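Local coordinates for protein TetR-family transcriptional regulator (Streptomyces coelicolor, PDB 2G7L) that probably binds DNA through an N-terminal helix-turn-helix domain and regulates transcription in response to a ligand, as TetR-family repressors do, at residues 19-27 against 49-60; 87-96 against 127-138. One frame throughout, in Å; residues are numbered along the deposited sequence.

Overall arrangement
From the N terminus the chain first builds a small helical domain of the TetR DNA-binding type. Contact 1 closes a loop there: the start of helix 21-35 packs on the stretch from the end of helix 42-48 through helix 53-56. Helix 63-74 also borders this contact. The chain then enters the larger C-terminal helical domain. Contact 2 closes a second loop, setting the start of helix 89-106 against residues 127-138, on helix 122-136 and just beyond. The loop between them holds the rest of helix 89-106, helix 108-116 and the start of helix 122-136. The loops run in series, neither nested nor crossed. Centred about 35 Å apart, the contacts each tie together their own domain.

Contact 1. Residues 19-27 against 49-60; sequences LSRRWIVDT and LDTGPASLYVYV
Leu19, Ile24 and Leu49 pack together in a TetR-type helix-turn-helix domain, where the first helix lies on the turn and the short helix 53-56. Leu49 CD1 lies 3.8 Å from Ile24 CG1, and the two side chains cross at about a right angle. The other branch of Leu49 goes over one face of the Trp23 indole, with CD2 3.8 Å from the centroid of the five-membered ring, a CH-pi contact. Leu19 sends CD2 against Ser55 CB (3.6 Å) and reaches tip to tip toward Thr51. Ile24 CD1 touches Tyr59 CD1 and also meets Leu56 CD2. The Tyr59 ring is sandwiched, with Ser20 C over the centre of one face and Val58 CG2 over the opposite face.

Further out, Ser20 caps helix 21-35: its OG accepts from Trp23 N. Thr27 OG1 donates to Trp23 O, and its rotation is fixed with OG1 beside Leu49 CD2. A Schellman motif with Asp50 as its C-prime residue ends helix 42-48 and leads into the turn. Beyond the Tyr59 ring, the extended Arg21 chain brings NH2 to Tyr59 O, a weak hydrogen bond of 2.9 Å at 126°, with the oxygen at the guanidinium edge.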
loop_
_atom_site.group_PDB
_atom_site.type_symbol
_atom_site.label_atom_id
_atom_site.label_comp_id
_atom_site.label_asym_id
_atom_site.label_seq_id
_atom_site.Cartn_x
_atom_site.Cartn_y
_atom_site.Cartn_z
ATOM N N LEU A 19 -15.045 15.402 27.636
ATOM C CA LEU A 19 -14.397 14.530 26.673
ATOM C C LEU A 19 -14.005 15.401 25.497
ATOM O O LEU A 19 -14.818 16.210 25.042
ATOM C CB LEU A 19 -15.389 13.469 26.214
ATOM C CG LEU A 19 -14.974 12.073 25.744
ATOM C CD1 LEU A 19 -13.732 11.447 26.457
ATOM C CD2 LEU A 19 -16.177 11.153 25.842
ATOM N N SER A 20 -12.774 15.264 25.005
ATOM C CA SER A 20 -12.393 15.953 23.757
ATOM C C SER A 20 -11.651 15.005 22.828
ATOM O O SER A 20 -11.170 13.953 23.269
ATOM C CB SER A 20 -11.547 17.197 24.043
ATOM O OG SER A 20 -10.347 16.845 24.721
ATOM N N ARG A 21 -11.533 15.396 21.554
ATOM C CA ARG A 21 -10.711 14.666 20.613
ATOM C C ARG A 21 -9.260 14.626 21.118
ATOM O O ARG A 21 -8.643 13.554 21.133
ATOM C CB ARG A 21 -10.799 15.276 19.215
ATOM C CG ARG A 21 -10.058 14.401 18.176
ATOM C CD ARG A 21 -10.307 14.743 16.734
ATOM N NE ARG A 21 -9.256 14.143 15.899
ATOM C CZ ARG A 21 -9.407 13.044 15.158
ATOM N NH1 ARG A 21 -8.397 12.562 14.434
ATOM N NH2 ARG A 21 -10.566 12.436 15.118
ATOM N N ARG A 22 -8.715 15.777 21.540
ATOM C CA ARG A 22 -7.328 15.817 21.979
ATOM C C ARG A 22 -7.082 14.804 23.108
ATOM O O ARG A 22 -6.077 14.106 23.120
ATOM C CB ARG A 22 -6.943 17.215 22.455
ATOM C CG ARG A 22 -5.485 17.253 23.032
ATOM C CD ARG A 22 -5.222 18.385 24.046
ATOM N NE ARG A 22 -6.145 18.332 25.166
ATOM C CZ ARG A 22 -6.007 17.524 26.215
ATOM N NH1 ARG A 22 -4.975 16.675 26.312
ATOM N NH2 ARG A 22 -6.929 17.563 27.159
ATOM N N TRP A 23 -7.976 14.770 24.097
ATOM C CA TRP A 23 -7.777 13.912 25.270
ATOM C C TRP A 23 -7.808 12.437 24.898
ATOM O O TRP A 23 -6.969 11.639 25.335
ATOM C CB TRP A 23 -8.818 14.231 26.355
ATOM C CG TRP A 23 -8.717 13.418 27.662
ATOM C CD1 TRP A 23 -7.609 12.765 28.198
ATOM C CD2 TRP A 23 -9.781 13.208 28.587
ATOM N NE1 TRP A 23 -7.945 12.158 29.387
ATOM C CE2 TRP A 23 -9.276 12.413 29.641
ATOM C CE3 TRP A 23 -11.129 13.622 28.624
ATOM C CZ2 TRP A 23 -10.075 12.042 30.747
ATOM C CZ3 TRP A 23 -11.916 13.257 29.736
ATOM C CH2 TRP A 23 -11.376 12.472 30.767
ATOM N N ILE A 24 -8.793 12.089 24.085
ATOM C CA ILE A 24 -8.955 10.708 23.554
ATOM C C ILE A 24 -7.712 10.228 22.852
ATOM O O ILE A 24 -7.219 9.081 23.087
ATOM C CB ILE A 24 -10.162 10.664 22.602
ATOM C CG1 ILE A 24 -11.439 10.895 23.408
ATOM C CG2 ILE A 24 -10.186 9.331 21.758
ATOM C CD1 ILE A 24 -12.649 11.338 22.569
ATOM N N VAL A 25 -7.140 11.095 22.005
ATOM C CA VAL A 25 -5.962 10.648 21.236
ATOM C C VAL A 25 -4.713 10.623 22.068
ATOM O O VAL A 25 -3.877 9.716 21.920
ATOM C CB VAL A 25 -5.858 11.179 19.677
ATOM C CG1 VAL A 25 -6.960 12.113 19.246
ATOM C CG2 VAL A 25 -4.465 11.614 19.237
ATOM N N ASP A 26 -4.605 11.563 23.021
ATOM C CA ASP A 26 -3.415 11.598 23.917
ATOM C C ASP A 26 -3.408 10.313 24.729
ATOM O O ASP A 26 -2.346 9.773 25.010
ATOM C CB ASP A 26 -3.371 12.865 24.855
ATOM C CG ASP A 26 -3.078 14.217 24.081
ATOM O OD1 ASP A 26 -2.758 14.163 22.836
ATOM O OD2 ASP A 26 -3.117 15.325 24.728
ATOM N N THR A 27 -4.605 9.855 25.117
ATOM C CA THR A 27 -4.800 8.581 25.840
ATOM C C THR A 27 -4.432 7.349 24.975
ATOM O O THR A 27 -3.708 6.443 25.432
ATOM C CB THR A 27 -6.274 8.454 26.326
ATOM O OG1 THR A 27 -6.598 9.589 27.126
ATOM C CG2 THR A 27 -6.472 7.238 27.191
ATOM N N LEU A 49 -11.183 5.925 29.744
ATOM C CA LEU A 49 -11.702 7.260 29.989
ATOM C C LEU A 49 -12.970 7.283 30.877
ATOM O O LEU A 49 -13.628 8.329 30.989
ATOM C CB LEU A 49 -11.954 7.967 28.656
ATOM C CG LEU A 49 -10.680 8.144 27.816
ATOM C CD1 LEU A 49 -10.991 8.507 26.365
ATOM C CD2 LEU A 49 -9.815 9.186 28.442
ATOM N N ASP A 50 -13.305 6.138 31.491
ATOM C CA ASP A 50 -14.521 5.991 32.322
ATOM C C ASP A 50 -15.784 6.470 31.586
ATOM O O ASP A 50 -16.574 7.212 32.139
ATOM C CB ASP A 50 -14.378 6.716 33.674
ATOM C CG ASP A 50 -13.064 6.341 34.442
ATOM O OD1 ASP A 50 -12.501 7.244 35.131
ATOM O OD2 ASP A 50 -12.587 5.170 34.376
ATOM N N THR A 51 -15.945 6.042 30.334
ATOM C CA THR A 51 -17.110 6.360 29.494
ATOM C C THR A 51 -17.413 5.154 28.542
ATOM O O THR A 51 -16.730 4.111 28.616
ATOM C CB THR A 51 -16.865 7.680 28.714
ATOM O OG1 THR A 51 -18.045 8.057 27.994
ATOM C CG2 THR A 51 -15.718 7.535 27.739
ATOM N N GLY A 52 -18.427 5.277 27.683
ATOM C CA GLY A 52 -18.753 4.209 26.725
ATOM C C GLY A 52 -18.262 4.492 25.302
ATOM O O GLY A 52 -18.057 5.668 24.940
ATOM N N PRO A 53 -18.098 3.434 24.468
ATOM C CA PRO A 53 -17.697 3.574 23.062
ATOM C C PRO A 53 -18.498 4.606 22.226
ATOM O O PRO A 53 -17.901 5.302 21.385
ATOM C CB PRO A 53 -17.904 2.167 22.500
ATOM C CG PRO A 53 -17.766 1.265 23.688
ATOM C CD PRO A 53 -18.312 2.021 24.838
ATOM N N ALA A 54 -19.817 4.699 22.443
ATOM C CA ALA A 54 -20.683 5.655 21.720
ATOM C C ALA A 54 -20.221 7.109 21.851
ATOM O O ALA A 54 -20.348 7.916 20.921
ATOM C CB ALA A 54 -22.148 5.514 22.187
ATOM N N SER A 55 -19.693 7.438 23.018
ATOM C CA SER A 55 -19.147 8.764 23.277
ATOM C C SER A 55 -17.907 9.067 22.452
ATOM O O SER A 55 -17.741 10.169 21.974
ATOM C CB SER A 55 -18.790 8.891 24.747
ATOM O OG SER A 55 -19.870 8.455 25.520
ATOM N N LEU A 56 -17.045 8.074 22.298
ATOM C CA LEU A 56 -15.792 8.243 21.579
ATOM C C LEU A 56 -16.014 8.346 20.091
ATOM O O LEU A 56 -15.210 8.947 19.404
ATOM C CB LEU A 56 -14.861 7.072 21.854
ATOM C CG LEU A 56 -14.519 6.685 23.277
ATOM C CD1 LEU A 56 -13.482 5.609 23.226
ATOM C CD2 LEU A 56 -14.037 7.874 24.046
ATOM N N TYR A 57 -17.107 7.763 19.602
ATOM C CA TYR A 57 -17.358 7.628 18.157
ATOM C C TYR A 57 -17.721 8.921 17.488
ATOM O O TYR A 57 -17.648 9.031 16.274
ATOM C CB TYR A 57 -18.451 6.572 17.843
ATOM C CG TYR A 57 -17.990 5.130 17.938
ATOM C CD1 TYR A 57 -18.750 4.174 18.622
ATOM C CD2 TYR A 57 -16.802 4.732 17.364
ATOM C CE1 TYR A 57 -18.316 2.843 18.732
ATOM C CE2 TYR A 57 -16.359 3.426 17.449
ATOM C CZ TYR A 57 -17.113 2.473 18.130
ATOM O OH TYR A 57 -16.656 1.168 18.187
ATOM N N VAL A 58 -18.123 9.900 18.270
ATOM C CA VAL A 58 -18.383 11.217 17.730
ATOM C C VAL A 58 -17.070 11.932 17.362
ATOM O O VAL A 58 -17.045 12.758 16.449
ATOM C CB VAL A 58 -19.300 12.060 18.678
ATOM C CG1 VAL A 58 -19.497 11.370 19.990
ATOM C CG2 VAL A 58 -18.779 13.486 18.878
ATOM N N TYR A 59 -15.991 11.593 18.066
ATOM C CA TYR A 59 -14.641 12.157 17.836
ATOM C C TYR A 59 -13.850 11.315 16.838
ATOM O O TYR A 59 -13.355 11.838 15.848
ATOM C CB TYR A 59 -13.894 12.322 19.162
ATOM C CG TYR A 59 -14.662 13.204 20.105
ATOM C CD1 TYR A 59 -15.343 12.667 21.191
ATOM C CD2 TYR A 59 -14.759 14.589 19.887
ATOM C CE1 TYR A 59 -16.077 13.462 22.050
ATOM C CE2 TYR A 59 -15.494 15.406 20.755
ATOM C CZ TYR A 59 -16.153 14.831 21.831
ATOM O OH TYR A 59 -16.905 15.610 22.708
ATOM N N VAL A 60 -13.767 10.012 17.079
ATOM C CA VAL A 60 -13.080 9.087 16.179
ATOM C C VAL A 60 -14.054 7.981 15.739
ATOM O O VAL A 60 -14.559 7.217 16.570
ATOM C CB VAL A 60 -11.679 8.563 16.774
ATOM C CG1 VAL A 60 -11.667 8.571 18.269
ATOM C CG2 VAL A 60 -11.350 7.217 16.301
#

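Contact 2. Residues 87-96 against 127-138; sequences EDWREQLRAV and LVERVLELLARS
Trp89 packs its indole against residues 134-138. Its CG sits between the backbone N and the carbonyl carbon (chi1 65°), which lays the ring across the backbone of Arg137 and Ser138. Ser138 CB stands over one face, 3.8 Å from the centroid of the six-membered ring, in a CH-pi contact. Arg90 CB lies over the opposite face. Trp89 CB meets Arg137 CB at 3.5 Å, and the two side chains run past each other in opposite directions. With the indole cut back to an alanine, the backbone at Ser138 and the Leu135 methyl would probably lose their cover and a gap would open.

Leu134 is a knob in the hole formed by Trp89, Gln92, Leu93 and Val96. Its CD1 comes to 3.3 Å from Leu93 N, close against the helix backbone. Val96 is the reciprocal knob, set among Leu127, Arg130, Val131 and Leu134. Its CG2 touches Leu127 CD1 and Val131 CG2, both at 3.8 Å. Leu93 CD2 extends the apolar seam to Val131 CG1.

Polar contacts flank the apolar seam. Arg130 NH2 gives Gln92 OE1 a weak hydrogen bond of 3.3 Å, the amide and guanidinium planes standing 74° apart. Arg130 NH1 makes a salt bridge with Glu133 OE1 at 3.2 Å, which Arg137 joins in the modelled conformer only. Away from this seam, Val128 and Leu132 pack on Ile194 of the second subunit.

The axes of segments 89-96 and 127-136 approach to 8.7 Å, with their directions 156° apart. This is antiparallel knobs-into-holes packing within the all-helical C-terminal domain of a TetR-family regulator.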
loop_
_atom_site.group_PDB
_atom_site.type_symbol
_atom_site.label_atom_id
_atom_site.label_comp_id
_atom_site.label_asym_id
_atom_site.label_seq_id
_atom_site.Cartn_x
_atom_site.Cartn_y
_atom_site.Cartn_z
ATOM N N GLU A 87 20.128 24.645 0.458
ATOM C CA GLU A 87 18.808 24.600 -0.174
ATOM C C GLU A 87 18.786 24.181 -1.673
ATOM O O GLU A 87 19.214 24.977 -2.582
ATOM C CB GLU A 87 18.044 25.929 0.028
ATOM C CG GLU A 87 17.551 26.609 -1.301
ATOM C CD GLU A 87 16.170 27.263 -1.190
ATOM O OE1 GLU A 87 15.483 27.402 -2.245
ATOM O OE2 GLU A 87 15.764 27.631 -0.049
ATOM N N ASP A 88 18.388 22.914 -1.906
ATOM C CA ASP A 88 17.405 22.597 -2.978
ATOM C C ASP A 88 16.608 21.265 -2.977
ATOM O O ASP A 88 16.935 20.279 -2.298
ATOM C CB ASP A 88 17.684 23.159 -4.397
ATOM C CG ASP A 88 16.452 24.006 -4.959
ATOM O OD1 ASP A 88 16.453 24.338 -6.159
ATOM O OD2 ASP A 88 15.482 24.354 -4.218
ATOM N N TRP A 89 15.542 21.334 -3.771
ATOM C CA TRP A 89 14.242 20.814 -3.414
ATOM C C TRP A 89 14.174 19.290 -3.393
ATOM O O TRP A 89 13.548 18.702 -2.509
ATOM C CB TRP A 89 13.203 21.433 -4.352
ATOM C CG TRP A 89 13.396 21.022 -5.799
ATOM C CD1 TRP A 89 14.049 21.728 -6.788
ATOM C CD2 TRP A 89 12.933 19.812 -6.413
ATOM N NE1 TRP A 89 13.991 21.036 -7.980
ATOM C CE2 TRP A 89 13.340 19.846 -7.771
ATOM C CE3 TRP A 89 12.208 18.697 -5.948
ATOM C CZ2 TRP A 89 13.062 18.798 -8.662
ATOM C CZ3 TRP A 89 11.953 17.669 -6.825
ATOM C CH2 TRP A 89 12.368 17.726 -8.172
ATOM N N ARG A 90 14.876 18.657 -4.333
ATOM C CA ARG A 90 14.752 17.219 -4.576
ATOM C C ARG A 90 15.388 16.445 -3.452
ATOM O O ARG A 90 14.841 15.455 -2.972
ATOM C CB ARG A 90 15.364 16.837 -5.948
ATOM C CG ARG A 90 15.202 15.388 -6.278
ATOM C CD ARG A 90 15.425 15.108 -7.724
ATOM N NE ARG A 90 15.426 13.676 -7.972
ATOM C CZ ARG A 90 14.855 13.113 -9.040
ATOM N NH1 ARG A 90 14.252 13.885 -9.949
ATOM N NH2 ARG A 90 14.908 11.778 -9.217
ATOM N N GLU A 91 16.557 16.900 -3.037
ATOM C CA GLU A 91 17.251 16.279 -1.907
ATOM C C GLU A 91 16.510 16.453 -0.543
ATOM O O GLU A 91 16.504 15.536 0.318
ATOM C CB GLU A 91 18.655 16.875 -1.817
ATOM C CG GLU A 91 19.430 16.525 -0.534
ATOM C CD GLU A 91 20.538 17.553 -0.228
ATOM O OE1 GLU A 91 20.302 18.780 -0.435
ATOM O OE2 GLU A 91 21.645 17.119 0.223
ATOM N N GLN A 92 15.931 17.635 -0.341
ATOM C CA GLN A 92 15.172 17.932 0.867
ATOM C C GLN A 92 13.832 17.189 0.858
ATOM O O GLN A 92 13.437 16.671 1.873
ATOM C CB GLN A 92 14.872 19.420 0.939
ATOM C CG GLN A 92 16.032 20.354 1.407
ATOM C CD GLN A 92 15.644 21.815 1.236
ATOM O OE1 GLN A 92 15.246 22.491 2.201
ATOM N NE2 GLN A 92 15.710 22.298 -0.003
ATOM N N LEU A 93 13.134 17.160 -0.282
ATOM C CA LEU A 93 12.003 16.200 -0.513
ATOM C C LEU A 93 12.365 14.777 -0.092
ATOM O O LEU A 93 11.678 14.133 0.692
ATOM C CB LEU A 93 11.559 16.194 -1.986
ATOM C CG LEU A 93 10.063 16.250 -2.358
ATOM C CD1 LEU A 93 9.872 15.521 -3.612
ATOM C CD2 LEU A 93 9.053 15.782 -1.317
ATOM N N ARG A 94 13.468 14.273 -0.608
ATOM C CA ARG A 94 13.841 12.937 -0.238
ATOM C C ARG A 94 14.002 12.806 1.295
ATOM O O ARG A 94 13.606 11.767 1.896
ATOM C CB ARG A 94 15.133 12.521 -0.950
ATOM C CG ARG A 94 15.427 11.015 -0.783
ATOM C CD ARG A 94 16.865 10.590 -1.164
ATOM N NE ARG A 94 17.167 10.723 -2.613
ATOM C CZ ARG A 94 17.028 9.770 -3.540
ATOM N NH1 ARG A 94 16.518 8.577 -3.234
ATOM N NH2 ARG A 94 17.378 10.019 -4.799
ATOM N N ALA A 95 14.637 13.812 1.927
ATOM C CA ALA A 95 14.768 13.785 3.415
ATOM C C ALA A 95 13.417 13.777 4.157
ATOM O O ALA A 95 13.206 12.952 5.055
ATOM C CB ALA A 95 15.707 14.914 3.941
ATOM N N VAL A 96 12.465 14.618 3.791
ATOM C CA VAL A 96 11.208 14.493 4.514
ATOM C C VAL A 96 10.507 13.143 4.313
ATOM O O VAL A 96 10.000 12.551 5.254
ATOM C CB VAL A 96 10.289 15.782 4.527
ATOM C CG1 VAL A 96 10.993 16.989 3.921
ATOM C CG2 VAL A 96 8.876 15.562 4.025
ATOM N N LEU A 127 3.015 18.054 7.053
ATOM C CA LEU A 127 3.726 17.171 6.125
ATOM C C LEU A 127 3.279 17.392 4.716
ATOM O O LEU A 127 4.113 17.613 3.875
ATOM C CB LEU A 127 3.542 15.701 6.481
ATOM C CG LEU A 127 4.255 14.692 5.553
ATOM C CD1 LEU A 127 5.746 14.603 5.900
ATOM C CD2 LEU A 127 3.579 13.336 5.845
ATOM N N VAL A 128 1.991 17.340 4.427
ATOM C CA VAL A 128 1.574 17.533 3.050
ATOM C C VAL A 128 1.932 18.900 2.470
ATOM O O VAL A 128 2.409 18.964 1.337
ATOM C CB VAL A 128 0.137 16.917 2.583
ATOM C CG1 VAL A 128 -0.538 15.945 3.577
ATOM C CG2 VAL A 128 -0.784 17.844 1.710
ATOM N N GLU A 129 1.749 19.971 3.270
ATOM C CA GLU A 129 2.055 21.348 2.832
ATOM C C GLU A 129 3.528 21.411 2.383
ATOM O O GLU A 129 3.842 21.926 1.356
ATOM C CB GLU A 129 1.779 22.334 4.021
ATOM C CG GLU A 129 2.356 23.713 3.817
ATOM C CD GLU A 129 1.541 24.481 2.841
ATOM O OE1 GLU A 129 0.422 23.986 2.558
ATOM O OE2 GLU A 129 2.018 25.562 2.335
ATOM N N ARG A 130 4.412 20.863 3.184
ATOM C CA ARG A 130 5.808 20.870 2.946
ATOM C C ARG A 130 6.239 20.005 1.732
ATOM O O ARG A 130 7.181 20.336 1.020
ATOM C CB ARG A 130 6.470 20.294 4.193
ATOM C CG ARG A 130 8.022 20.208 4.122
ATOM C CD ARG A 130 8.652 21.647 3.917
ATOM N NE ARG A 130 10.113 21.574 4.019
ATOM C CZ ARG A 130 10.950 22.474 3.491
ATOM N NH1 ARG A 130 10.480 23.524 2.786
ATOM N NH2 ARG A 130 12.253 22.274 3.639
ATOM N N VAL A 131 5.602 18.856 1.535
ATOM C CA VAL A 131 5.999 17.958 0.447
ATOM C C VAL A 131 5.593 18.659 -0.783
ATOM O O VAL A 131 6.321 18.663 -1.754
ATOM C CB VAL A 131 5.277 16.609 0.563
ATOM C CG1 VAL A 131 5.408 15.821 -0.767
ATOM C CG2 VAL A 131 5.902 15.846 1.622
ATOM N N LEU A 132 4.429 19.314 -0.725
ATOM C CA LEU A 132 3.908 20.005 -1.874
ATOM C C LEU A 132 4.810 21.208 -2.289
ATOM O O LEU A 132 5.075 21.443 -3.496
ATOM C CB LEU A 132 2.529 20.535 -1.543
ATOM C CG LEU A 132 1.259 19.737 -1.705
ATOM C CD1 LEU A 132 0.062 20.475 -1.046
ATOM C CD2 LEU A 132 0.952 19.566 -3.143
ATOM N N GLU A 133 5.265 21.943 -1.270
ATOM C CA GLU A 133 6.140 23.109 -1.432
ATOM C C GLU A 133 7.413 22.732 -2.180
ATOM O O GLU A 133 7.815 23.387 -3.129
ATOM C CB GLU A 133 6.544 23.577 -0.018
ATOM C CG GLU A 133 7.002 25.019 0.107
ATOM C CD GLU A 133 7.689 25.274 1.467
ATOM O OE1 GLU A 133 8.765 25.922 1.444
ATOM O OE2 GLU A 133 7.212 24.785 2.543
ATOM N N LEU A 134 8.079 21.715 -1.660
ATOM C CA LEU A 134 9.312 21.191 -2.233
ATOM C C LEU A 134 9.078 20.637 -3.650
ATOM O O LEU A 134 9.767 20.993 -4.614
ATOM C CB LEU A 134 9.859 20.105 -1.319
ATOM C CG LEU A 134 10.443 20.586 0.004
ATOM C CD1 LEU A 134 10.973 19.439 0.839
ATOM C CD2 LEU A 134 11.636 21.564 -0.211
ATOM N N LEU A 135 8.099 19.756 -3.789
ATOM C CA LEU A 135 7.876 19.178 -5.102
ATOM C C LEU A 135 7.606 20.239 -6.147
ATOM O O LEU A 135 7.978 20.110 -7.313
ATOM C CB LEU A 135 6.740 18.110 -5.074
ATOM C CG LEU A 135 6.597 17.287 -6.376
ATOM C CD1 LEU A 135 7.942 16.565 -6.850
ATOM C CD2 LEU A 135 5.413 16.333 -6.303
ATOM N N ALA A 136 6.892 21.275 -5.750
ATOM C CA ALA A 136 6.486 22.367 -6.667
ATOM C C ALA A 136 7.715 23.140 -7.313
ATOM O O ALA A 136 7.588 23.680 -8.421
ATOM C CB ALA A 136 5.559 23.363 -5.913
ATOM N N ARG A 137 8.851 23.120 -6.613
ATOM C CA ARG A 137 10.083 23.828 -7.011
ATOM C C ARG A 137 10.658 23.192 -8.270
ATOM O O ARG A 137 11.425 23.826 -9.006
ATOM C CB ARG A 137 11.101 23.826 -5.839
ATOM C CG ARG A 137 10.562 24.615 -4.591
ATOM C CD ARG A 137 11.494 24.847 -3.370
ATOM N NE ARG A 137 10.856 25.786 -2.405
ATOM C CZ ARG A 137 11.133 25.888 -1.100
ATOM N NH1 ARG A 137 10.475 26.758 -0.354
ATOM N NH2 ARG A 137 12.037 25.117 -0.508
ATOM N N SER A 138 10.264 21.928 -8.520
ATOM C CA SER A 138 10.664 21.215 -9.724
ATOM C C SER A 138 10.242 22.020 -10.965
ATOM O O SER A 138 10.763 21.772 -12.036
ATOM C CB SER A 138 9.954 19.840 -9.766
ATOM O OG SER A 138 8.561 20.011 -10.120
#